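N-Acetyltransferase, PseH (Campylobacter jejuni subsp. jejuni PT14, PDB 4XPL) transfers an acetyl group from acetyl coenzyme A to the 4-amino group of a UDP-linked amino sugar on the way to pseudaminic acid, a sialic-acid-like sugar that modifies flagellin. Local coordinates at residues K61-F66 against G73-V78; F87-K92 against Q100-E105. The protein carries 8 engineered substitutions. One frame throughout, in Å; residues are numbered along the deposited sequence.

Contact 1 of 2, residues K61-F66 against G73-V78; sequences KYFLVF and GVIDFV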
ATOM      1  N   LYS A  61       6.092  -3.617   4.887  1.00 19.05           N
ATOM      2  CA  LYS A  61       6.888  -3.009   3.829  1.00 19.21           C
ATOM      3  C   LYS A  61       6.014  -1.968   3.139  1.00 17.59           C
ATOM      4  O   LYS A  61       4.877  -2.267   2.721  1.00 17.50           O
ATOM      5  CB  LYS A  61       7.361  -4.048   2.804  1.00 19.31           C
ATOM      6  CG  LYS A  61       8.266  -5.143   3.350  1.00 24.25           C
ATOM      7  CD  LYS A  61       8.872  -5.961   2.190  1.00 27.96           C
ATOM      8  CE  LYS A  61       9.695  -7.106   2.680  1.00 32.73           C
ATOM      9  NZ  LYS A  61      11.001  -6.613   3.203  1.00 35.04           N
ATOM     10  N   TYR A  62       6.525  -0.742   3.059  1.00 16.97           N
ATOM     11  CA  TYR A  62       5.879   0.340   2.343  1.00 15.86           C
ATOM     12  C   TYR A  62       6.782   0.760   1.197  1.00 15.72           C
ATOM     13  O   TYR A  62       7.990   0.831   1.375  1.00 15.90           O
ATOM     14  CB  TYR A  62       5.691   1.540   3.294  1.00 17.25           C
ATOM     15  CG  TYR A  62       4.528   1.422   4.259  1.00 17.16           C
ATOM     16  CD1 TYR A  62       4.506   0.442   5.238  1.00 20.63           C
ATOM     17  CD2 TYR A  62       3.451   2.296   4.187  1.00 19.81           C
ATOM     18  CE1 TYR A  62       3.438   0.331   6.109  1.00 21.42           C
ATOM     19  CE2 TYR A  62       2.375   2.197   5.078  1.00 20.82           C
ATOM     20  CZ  TYR A  62       2.375   1.218   6.008  1.00 21.49           C
ATOM     21  OH  TYR A  62       1.341   1.086   6.895  1.00 28.15           O
ATOM     22  N   PHE A  63       6.175   1.059   0.052  1.00 14.25           N
ATOM     23  CA  PHE A  63       6.859   1.515  -1.119  1.00 14.50           C
ATOM     24  C   PHE A  63       6.248   2.784  -1.686  1.00 13.94           C
ATOM     25  O   PHE A  63       4.995   2.940  -1.749  1.00 13.13           O
ATOM     26  CB  PHE A  63       6.794   0.418  -2.179  1.00 14.44           C
ATOM     27  CG  PHE A  63       7.550  -0.848  -1.801  1.00 13.65           C
ATOM     28  CD1 PHE A  63       8.917  -0.909  -1.970  1.00 14.98           C
ATOM     29  CD2 PHE A  63       6.896  -1.941  -1.318  1.00 17.63           C
ATOM     30  CE1 PHE A  63       9.620  -2.043  -1.684  1.00 16.17           C
ATOM     31  CE2 PHE A  63       7.597  -3.091  -0.994  1.00 17.59           C
ATOM     32  CZ  PHE A  63       8.958  -3.134  -1.187  1.00 17.46           C
ATOM     33  N   LEU A  64       7.123   3.688  -2.100  1.00 14.14           N
ATOM     34  CA  LEU A  64       6.737   4.813  -2.947  1.00 14.97           C
ATOM     35  C   LEU A  64       6.836   4.289  -4.380  1.00 14.94           C
ATOM     36  O   LEU A  64       7.885   3.737  -4.758  1.00 17.12           O
ATOM     37  CB  LEU A  64       7.658   5.996  -2.681  1.00 15.53           C
ATOM     38  CG  LEU A  64       7.398   7.356  -3.324  1.00 18.22           C
ATOM     39  CD1 LEU A  64       6.040   7.863  -2.926  1.00 19.82           C
ATOM     40  CD2 LEU A  64       8.469   8.368  -2.951  1.00 19.46           C
ATOM     41  N   VAL A  65       5.785   4.475  -5.164  1.00 14.42           N
ATOM     42  CA  VAL A  65       5.730   3.955  -6.524  1.00 14.77           C
ATOM     43  C   VAL A  65       5.983   5.063  -7.542  1.00 16.33           C
ATOM     44  O   VAL A  65       5.326   6.097  -7.518  1.00 16.18           O
ATOM     45  CB  VAL A  65       4.386   3.293  -6.813  1.00 15.31           C
ATOM     46  CG1 VAL A  65       4.355   2.707  -8.282  1.00 15.50           C
ATOM     47  CG2 VAL A  65       4.103   2.193  -5.733  1.00 12.56           C
ATOM     48  N   PHE A  66       6.918   4.803  -8.454  1.00 17.16           N
ATOM     49  CA  PHE A  66       7.262   5.709  -9.497  1.00 20.02           C
ATOM     50  C   PHE A  66       6.861   5.152 -10.873  1.00 23.11           C
ATOM     51  O   PHE A  66       6.977   3.946 -11.155  1.00 21.86           O
ATOM     52  CB  PHE A  66       8.774   5.956  -9.512  1.00 20.48           C
ATOM     53  CG  PHE A  66       9.289   6.769  -8.335  1.00 19.72           C
ATOM     54  CD1 PHE A  66       9.425   6.192  -7.096  1.00 18.37           C
ATOM     55  CD2 PHE A  66       9.711   8.076  -8.503  1.00 21.88           C
ATOM     56  CE1 PHE A  66       9.935   6.919  -6.029  1.00 19.85           C
ATOM     57  CE2 PHE A  66      10.200   8.812  -7.440  1.00 23.55           C
ATOM     58  CZ  PHE A  66      10.297   8.207  -6.191  1.00 20.65           C
ATOM     59  N   GLY A  73       2.009   7.038  -6.312  1.00 15.30           N
ATOM     60  CA  GLY A  73       1.281   6.615  -5.118  1.00 15.56           C
ATOM     61  C   GLY A  73       2.172   5.843  -4.184  1.00 15.11           C
ATOM     62  O   GLY A  73       3.409   5.777  -4.373  1.00 14.85           O
ATOM     63  N   VAL A  74       1.532   5.290  -3.165  1.00 15.47           N
ATOM     64  CA  VAL A  74       2.192   4.445  -2.173  1.00 15.38           C
ATOM     65  C   VAL A  74       1.451   3.124  -2.105  1.00 14.86           C
ATOM     66  O   VAL A  74       0.193   3.069  -2.189  1.00 15.75           O
ATOM     67  CB  VAL A  74       2.181   5.146  -0.790  1.00 16.49           C
ATOM     68  CG1 VAL A  74       2.427   4.156   0.413  1.00 18.22           C
ATOM     69  CG2 VAL A  74       3.166   6.329  -0.772  1.00 16.51           C
ATOM     70  N   ILE A  75       2.204   2.055  -1.919  1.00 14.34           N
ATOM     71  CA  ILE A  75       1.611   0.766  -1.597  1.00 14.17           C
ATOM     72  C   ILE A  75       2.230   0.186  -0.346  1.00 14.41           C
ATOM     73  O   ILE A  75       3.323   0.557   0.020  1.00 14.14           O
ATOM     74  CB  ILE A  75       1.722  -0.234  -2.792  1.00 13.62           C
ATOM     75  CG1 ILE A  75       3.175  -0.535  -3.149  1.00 15.67           C
ATOM     76  CG2 ILE A  75       0.944   0.292  -4.005  1.00 12.40           C
ATOM     77  CD1 ILE A  75       3.342  -1.684  -4.192  1.00 16.22           C
ATOM     78  N   ASP A  76       1.500  -0.707   0.324  1.00 14.84           N
ATOM     79  CA  ASP A  76       1.998  -1.297   1.517  1.00 16.27           C
ATOM     80  C   ASP A  76       1.497  -2.701   1.709  1.00 15.37           C
ATOM     81  O   ASP A  76       0.391  -3.099   1.226  1.00 14.65           O
ATOM     82  CB  ASP A  76       1.719  -0.441   2.772  1.00 17.64           C
ATOM     83  CG  ASP A  76       0.280  -0.431   3.175  1.00 21.99           C
ATOM     84  OD1 ASP A  76      -0.126  -1.319   3.951  1.00 22.88           O
ATOM     85  OD2 ASP A  76      -0.433   0.478   2.712  1.00 24.50           O
ATOM     86  N   PHE A  77       2.338  -3.438   2.437  1.00 15.64           N
ATOM     87  CA  PHE A  77       2.082  -4.815   2.809  1.00 16.83           C
ATOM     88  C   PHE A  77       2.343  -4.931   4.305  1.00 18.26           C
ATOM     89  O   PHE A  77       3.396  -4.529   4.764  1.00 18.52           O
ATOM     90  CB  PHE A  77       3.023  -5.732   2.034  1.00 16.87           C
ATOM     91  CG  PHE A  77       3.023  -5.503   0.556  1.00 15.15           C
ATOM     92  CD1 PHE A  77       3.888  -4.576  -0.024  1.00 14.92           C
ATOM     93  CD2 PHE A  77       2.209  -6.250  -0.270  1.00 17.84           C
ATOM     94  CE1 PHE A  77       3.881  -4.373  -1.384  1.00 16.94           C
ATOM     95  CE2 PHE A  77       2.234  -6.091  -1.622  1.00 17.08           C
ATOM     96  CZ  PHE A  77       3.048  -5.152  -2.198  1.00 16.12           C
ATOM     97  N   VAL A  78       1.346  -5.388   5.065  1.00 19.13           N
ATOM     98  CA  VAL A  78       1.467  -5.524   6.487  1.00 20.61           C
ATOM     99  C   VAL A  78       0.974  -6.911   6.890  1.00 21.47           C
ATOM    100  O   VAL A  78       0.301  -7.620   6.096  1.00 21.27           O
ATOM    101  CB  VAL A  78       0.734  -4.362   7.231  1.00 21.92           C
ATOM    102  CG1 VAL A  78       1.263  -3.009   6.722  1.00 20.33           C
ATOM    103  CG2 VAL A  78      -0.817  -4.431   7.085  1.00 22.94           C
TER
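The ring of Tyr62 lies flat against Asp76: the aspartate CB sits over the middle of one ring face, 3.4 Å from the centroid, in a CH-pi contact almost on the ring normal. Beyond CB the carboxylate follows the ring, its plane turned 16° from that of the tyrosine, and the two side chains point the same way as a stacked pair. The aspartate chi1 of 71° sets CG between its own backbone N and carbonyl carbon, which brings CG to 3.9 Å from Tyr62 CE2. Near the rim, obliquely and on the same side as Asp76 CB, Val78 CG1 lies 4.0 Å from Tyr62 CE1. On the same face of the sheet as Tyr62 and Asp76, Leu64 CD1 meets Val74 CG2.

On the opposite face of the sheet Phe63 and Phe77 cross at about a right angle. CD2 of Phe63 reaches the in-plane edge of the Phe77 ring, 3.9 Å from CE1, while Ile75 CG1 touches both Phe63 CB and Val65 CG2. Side chains alternate between the faces as in any extended strand, and the antiparallel register of the beta hairpin of strands 61-67 and 70-78, part of the central sheet of a GNAT acetyltransferase, decides which of them pair. Paired N-H and C=O groups join Lys61 to Phe77 and Phe63 to Ile75; the bond from Phe63 N to Ile75 O, 2.9 Å, is close to straight at 173°. Val65 N adds a bond to Gly73 O, and CA-H groups of Tyr62, Val74 and Asp76 also contact the oxygens of Ile75, Phe63 and Lys61.

Outside the hairpin, Tyr109 of helix 99-114 packs its ring against both Phe63 and Phe77. Tyr62 meets Phe50 edge-to-face, whereas the Asp76 side chain comes within about 4 Å of the bound acetyl coenzyme A.

Contact 2 of 2, residues F87-K92 against Q100-E105; sequences FGLYAK and QILMNE. With ACO (acetyl coenzyme *a), chain B.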
ATOM      1  N   PHE A  87      -2.710  -5.700   2.540  1.00 18.56           N
ATOM      2  CA  PHE A  87      -2.167  -4.629   1.750  1.00 16.03           C
ATOM      3  C   PHE A  87      -3.037  -3.398   1.799  1.00 15.14           C
ATOM      4  O   PHE A  87      -4.233  -3.446   2.143  1.00 15.05           O
ATOM      5  CB  PHE A  87      -1.978  -5.053   0.280  1.00 16.00           C
ATOM      6  CG  PHE A  87      -3.253  -5.150  -0.489  1.00 17.46           C
ATOM      7  CD1 PHE A  87      -3.952  -6.334  -0.539  1.00 18.20           C
ATOM      8  CD2 PHE A  87      -3.766  -4.045  -1.140  1.00 16.75           C
ATOM      9  CE1 PHE A  87      -5.122  -6.435  -1.223  1.00 20.25           C
ATOM     10  CE2 PHE A  87      -4.957  -4.129  -1.830  1.00 19.09           C
ATOM     11  CZ  PHE A  87      -5.634  -5.319  -1.882  1.00 22.08           C
ATOM     12  N   GLY A  88      -2.413  -2.303   1.394  1.00 14.85           N
ATOM     13  CA  GLY A  88      -3.054  -1.012   1.264  1.00 15.80           C
ATOM     14  C   GLY A  88      -2.428  -0.251   0.105  1.00 15.02           C
ATOM     15  O   GLY A  88      -1.347  -0.610  -0.396  1.00 13.23           O
ATOM     16  N   LEU A  89      -3.140   0.772  -0.357  1.00 16.32           N
ATOM     17  CA  LEU A  89      -2.658   1.608  -1.477  1.00 16.21           C
ATOM     18  C   LEU A  89      -3.241   3.000  -1.337  1.00 17.20           C
ATOM     19  O   LEU A  89      -4.293   3.191  -0.687  1.00 18.26           O
ATOM     20  CB  LEU A  89      -3.041   0.993  -2.817  1.00 16.56           C
ATOM     21  CG  LEU A  89      -4.479   1.045  -3.318  1.00 18.87           C
ATOM     22  CD1 LEU A  89      -4.629   0.769  -4.818  1.00 20.27           C
ATOM     23  CD2 LEU A  89      -5.316   0.085  -2.510  1.00 23.90           C
ATOM     24  N   TYR A  90      -2.527   3.965  -1.885  1.00 16.55           N
ATOM     25  CA  TYR A  90      -2.924   5.343  -1.811  1.00 17.99           C
ATOM     26  C   TYR A  90      -2.409   6.065  -3.055  1.00 16.80           C
ATOM     27  O   TYR A  90      -1.191   6.130  -3.272  1.00 15.12           O
ATOM     28  CB  TYR A  90      -2.387   5.957  -0.503  1.00 19.18           C
ATOM     29  CG  TYR A  90      -3.084   7.221  -0.091  1.00 25.71           C
ATOM     30  CD1 TYR A  90      -2.750   8.431  -0.663  1.00 30.86           C
ATOM     31  CD2 TYR A  90      -4.077   7.214   0.890  1.00 31.67           C
ATOM     32  CE1 TYR A  90      -3.384   9.607  -0.300  1.00 33.60           C
ATOM     33  CE2 TYR A  90      -4.720   8.402   1.264  1.00 35.24           C
ATOM     34  CZ  TYR A  90      -4.360   9.593   0.650  1.00 36.26           C
ATOM     35  OH  TYR A  90      -4.963  10.784   0.992  1.00 41.40           O
ATOM     36  N   ALA A  91      -3.315   6.597  -3.878  1.00 16.69           N
ATOM     37  CA  ALA A  91      -2.885   7.351  -5.067  1.00 16.62           C
ATOM     38  C   ALA A  91      -2.389   8.737  -4.640  1.00 17.42           C
ATOM     39  O   ALA A  91      -2.899   9.328  -3.684  1.00 19.25           O
ATOM     40  CB  ALA A  91      -4.022   7.480  -6.108  1.00 16.46           C
ATOM     41  N   LYS A  92      -1.377   9.241  -5.326  1.00 17.44           N
ATOM     42  CA  LYS A  92      -0.986  10.631  -5.177  1.00 18.48           C
ATOM     43  C   LYS A  92      -2.280  11.423  -5.410  1.00 19.94           C
ATOM     44  O   LYS A  92      -3.020  11.117  -6.349  1.00 19.08           O
ATOM     45  CB  LYS A  92       0.134  10.994  -6.168  1.00 18.02           C
ATOM     46  CG  LYS A  92       0.719  12.409  -6.043  1.00 20.67           C
ATOM     47  CD  LYS A  92       1.987  12.555  -6.888  1.00 22.60           C
ATOM     48  CE  LYS A  92       2.744  13.843  -6.588  1.00 25.42           C
ATOM     49  NZ  LYS A  92       1.928  15.050  -6.891  1.00 24.15           N
ATOM     50  N   GLN A 100      -5.207   1.035 -10.731  1.00 19.27           N
ATOM     51  CA  GLN A 100      -4.906  -0.229 -11.409  1.00 19.50           C
ATOM     52  C   GLN A 100      -3.410  -0.508 -11.485  1.00 18.73           C
ATOM     53  O   GLN A 100      -2.979  -1.635 -11.284  1.00 17.33           O
ATOM     54  CB  GLN A 100      -5.542  -0.307 -12.794  1.00 20.80           C
ATOM     55  CG  GLN A 100      -5.375  -1.688 -13.465  1.00 21.54           C
ATOM     56  CD  GLN A 100      -5.947  -2.824 -12.643  1.00 22.19           C
ATOM     57  OE1 GLN A 100      -7.095  -2.742 -12.191  1.00 22.57           O
ATOM     58  NE2 GLN A 100      -5.169  -3.903 -12.454  1.00 17.88           N
ATOM     59  N   ILE A 101      -2.615   0.531 -11.731  1.00 19.15           N
ATOM     60  CA  ILE A 101      -1.167   0.393 -11.733  1.00 18.17           C
ATOM     61  C   ILE A 101      -0.664  -0.032 -10.369  1.00 16.79           C
ATOM     62  O   ILE A 101       0.134  -0.970 -10.247  1.00 17.14           O
ATOM     63  CB  ILE A 101      -0.489   1.721 -12.098  1.00 18.68           C
ATOM     64  CG1 ILE A 101      -0.891   2.095 -13.524  1.00 22.18           C
ATOM     65  CG2 ILE A 101       1.026   1.571 -11.917  1.00 18.96           C
ATOM     66  CD1 ILE A 101      -0.282   3.405 -14.075  1.00 25.74           C
ATOM     67  N   LEU A 102      -1.143   0.639  -9.328  1.00 15.53           N
ATOM     68  CA  LEU A 102      -0.784   0.271  -7.969  1.00 14.91           C
ATOM     69  C   LEU A 102      -1.198  -1.154  -7.625  1.00 15.46           C
ATOM     70  O   LEU A 102      -0.430  -1.884  -6.984  1.00 14.25           O
ATOM     71  CB  LEU A 102      -1.358   1.247  -6.949  1.00 14.58           C
ATOM     72  CG  LEU A 102      -1.069   2.739  -7.120  1.00 15.81           C
ATOM     73  CD1 LEU A 102      -1.739   3.594  -6.019  1.00 16.99           C
ATOM     74  CD2 LEU A 102       0.454   2.988  -7.197  1.00 15.74           C
ATOM     75  N   MET A 103      -2.390  -1.542  -8.071  1.00 16.35           N
ATOM     76  CA  MET A 103      -2.901  -2.917  -7.870  1.00 16.07           C
ATOM     77  C   MET A 103      -2.044  -3.949  -8.612  1.00 15.65           C
ATOM     78  O   MET A 103      -1.724  -5.014  -8.064  1.00 14.65           O
ATOM     79  CB  MET A 103      -4.364  -3.037  -8.327  1.00 17.84           C
ATOM     80  CG  MET A 103      -5.392  -2.380  -7.436  1.00 20.55           C
ATOM     81  SD  MET A 103      -5.339  -2.961  -5.717  1.00 25.63           S
ATOM     82  CE  MET A 103      -5.698  -4.712  -5.970  1.00 22.68           C
ATOM     83  N   ASN A 104      -1.660  -3.655  -9.849  1.00 16.57           N
ATOM     84  CA  ASN A 104      -0.732  -4.539 -10.557  1.00 16.85           C
ATOM     85  C   ASN A 104       0.546  -4.747  -9.762  1.00 16.58           C
ATOM     86  O   ASN A 104       1.037  -5.868  -9.672  1.00 16.90           O
ATOM     87  CB  ASN A 104      -0.326  -3.993 -11.951  1.00 17.26           C
ATOM     88  CG  ASN A 104      -1.458  -4.051 -12.974  1.00 19.60           C
ATOM     89  OD1 ASN A 104      -2.417  -4.854 -12.857  1.00 19.57           O
ATOM     90  ND2 ASN A 104      -1.364  -3.171 -13.987  1.00 17.93           N
ATOM     91  N   GLU A 105       1.127  -3.658  -9.262  1.00 15.32           N
ATOM     92  CA  GLU A 105       2.344  -3.744  -8.472  1.00 15.15           C
ATOM     93  C   GLU A 105       2.178  -4.515  -7.168  1.00 14.06           C
ATOM     94  O   GLU A 105       3.069  -5.277  -6.778  1.00 13.83           O
ATOM     95  CB  GLU A 105       2.897  -2.354  -8.165  1.00 15.77           C
ATOM     96  CG  GLU A 105       3.343  -1.589  -9.380  1.00 16.08           C
ATOM     97  CD  GLU A 105       4.399  -2.328 -10.209  1.00 24.13           C
ATOM     98  OE1 GLU A 105       5.406  -2.768  -9.624  1.00 24.93           O
ATOM     99  OE2 GLU A 105       4.201  -2.463 -11.425  1.00 25.10           O
TER
HETATM  100  N1A ACO B 701     -19.114   2.752  -7.513  1.00 67.60           N
HETATM  101  C2A ACO B 701     -18.417   1.902  -8.298  1.00 67.57           C
HETATM  102  N3A ACO B 701     -17.281   2.265  -8.930  1.00 66.37           N
HETATM  103  C4A ACO B 701     -16.759   3.519  -8.814  1.00 64.95           C
HETATM  104  C5A ACO B 701     -17.456   4.498  -7.969  1.00 65.73           C
HETATM  105  C6A ACO B 701     -18.709   4.032  -7.305  1.00 67.55           C
HETATM  106  N6A ACO B 701     -19.439   4.855  -6.509  1.00 68.64           N
HETATM  107  N7A ACO B 701     -16.732   5.638  -8.037  1.00 64.73           N
HETATM  108  C8A ACO B 701     -15.663   5.411  -8.852  1.00 63.42           C
HETATM  109  N9A ACO B 701     -15.679   4.140  -9.312  1.00 62.66           N
HETATM  110  C1B ACO B 701     -14.697   3.464 -10.218  1.00 59.84           C
HETATM  111  C2B ACO B 701     -14.125   4.362 -11.309  1.00 58.65           C
HETATM  112  O2B ACO B 701     -15.044   4.535 -12.392  1.00 58.45           O
HETATM  113  C3B ACO B 701     -12.896   3.572 -11.700  1.00 57.39           C
HETATM  114  O3B ACO B 701     -13.293   2.574 -12.641  1.00 57.96           O
HETATM  115  P3B ACO B 701     -12.269   1.761 -13.592  1.00 59.80           P
HETATM  116  O7A ACO B 701     -11.343   0.997 -12.650  1.00 59.57           O
HETATM  117  O8A ACO B 701     -13.200   0.843 -14.351  1.00 59.05           O
HETATM  118  O9A ACO B 701     -11.589   2.810 -14.449  1.00 57.02           O
HETATM  119  C4B ACO B 701     -12.411   2.952 -10.389  1.00 55.42           C
HETATM  120  O4B ACO B 701     -13.548   2.953  -9.512  1.00 58.00           O
HETATM  121  C5B ACO B 701     -11.235   3.727  -9.783  1.00 51.67           C
HETATM  122  O5B ACO B 701     -11.521   5.134  -9.725  1.00 45.58           O
HETATM  123  P1A ACO B 701     -10.433   6.295 -10.031  1.00 39.91           P
HETATM  124  O1A ACO B 701     -11.055   7.648  -9.818  1.00 39.09           O
HETATM  125  O2A ACO B 701      -9.707   5.983 -11.322  1.00 39.48           O
HETATM  126  O3A ACO B 701      -9.449   6.234  -8.759  1.00 36.73           O
HETATM  127  P2A ACO B 701      -7.956   5.683  -8.811  1.00 31.00           P
HETATM  128  O4A ACO B 701      -7.916   4.410  -9.616  1.00 34.37           O
HETATM  129  O5A ACO B 701      -7.084   6.840  -9.252  1.00 35.17           O
HETATM  130  O6A ACO B 701      -7.619   5.467  -7.246  1.00 31.86           O
HETATM  131  CBP ACO B 701      -7.643   4.592  -5.063  1.00 26.93           C
HETATM  132  CCP ACO B 701      -8.292   4.519  -6.423  1.00 27.76           C
HETATM  133  CDP ACO B 701      -6.137   4.232  -5.225  1.00 24.84           C
HETATM  134  CEP ACO B 701      -8.342   3.603  -4.122  1.00 22.83           C
HETATM  135  CAP ACO B 701      -7.823   6.035  -4.562  1.00 26.27           C
HETATM  136  OAP ACO B 701      -9.227   6.388  -4.520  1.00 27.21           O
HETATM  137  C9P ACO B 701      -7.229   6.257  -3.208  1.00 27.03           C
HETATM  138  O9P ACO B 701      -6.012   6.389  -3.059  1.00 22.88           O
HETATM  139  N8P ACO B 701      -8.100   6.344  -2.198  1.00 26.94           N
HETATM  140  C7P ACO B 701      -7.674   6.656  -0.838  1.00 26.78           C
HETATM  141  C6P ACO B 701      -6.869   5.502  -0.223  1.00 26.99           C
HETATM  142  C5P ACO B 701      -7.687   4.226  -0.156  1.00 28.75           C
HETATM  143  O5P ACO B 701      -8.896   4.255   0.099  1.00 26.83           O
HETATM  144  N4P ACO B 701      -7.032   3.077  -0.326  1.00 26.21           N
HETATM  145  C3P ACO B 701      -7.696   1.796  -0.030  1.00 29.20           C
HETATM  146  C2P ACO B 701      -7.610   1.481   1.481  1.00 28.92           C
HETATM  147  S1P ACO B 701      -5.899   1.178   1.863  1.00 30.93           S
HETATM  148  C   ACO B 701      -5.318   2.558   2.592  1.00 31.64           C
HETATM  149  O   ACO B 701      -6.047   3.549   2.728  1.00 32.36           O
HETATM  150  CH3 ACO B 701      -3.876   2.552   3.035  1.00 32.72           C
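Leu89 directs its side chain from strand 84-91 at helix 99-114, where its CD1 lies 3.9 Å from Leu102 CB and equally close to Met103 SD. Leu89 and Met103 cross at about a right angle. The Met103 chain bends at both chi2 (-56°) and chi3, which brings SD and CE to the strand. SD stands 4.1 Å from CE2 of Phe87 and CE touches CZ, an oblique Met-aromatic contact in which these side chains also cross at about a right angle. Leu102 sends CD1 to the backbone instead, 3.8 Å from Tyr90 O. The side chains meeting between strand and helix, Phe87, Leu89, Leu102 and Met103, are all apolar. Leu133 and Tyr134 of helix 128-136 touch both Leu89 and Met103.

Acetyl coenzyme A lies beside the strand. Its N4P donates to Leu89 O, and Ala91 N donates to its O9P at 2.8 Å and 170°, bonds that hold the pantetheine arm in strand-like fashion. The Leu89 methyls touch the arm too, CD1 on CDP and CD2 on C3P, while C6P rests 3.5 Å from Tyr90 CD2. Gly88 CA approaches the thioester sulfur S1P. Lys96, Gly97, Asn127 and Gln136 also bond the ligand. Strand 84-91, backed by helix 99-114 within a beta-alpha-beta unit, forms one wall of the acetyl coenzyme A site characteristic of the GNAT fold.

Both contacts are buried, but they build different layers of one fold. Contact 1 is strand on strand, tied by a ladder of backbone bonds with side chains on both faces; contact 2 is strand on helix, apolar between its segments, with two backbone groups of the strand, Leu89 O and Ala91 N, bonded to the ligand. Strands 70-78 and 84-91 are neighbours in the sheet and link the two: Val74 N lies 2.9 Å from Tyr90 O, and Asp76 O as far from Gly88 N, both probable hydrogen bonds. Helix 99-114, a partner in contact 2, also packs on contact 1, where Leu102 meets Ile75. Bound acetyl coenzyme A runs alongside contact 2, while contact 1 touches it through Asp76.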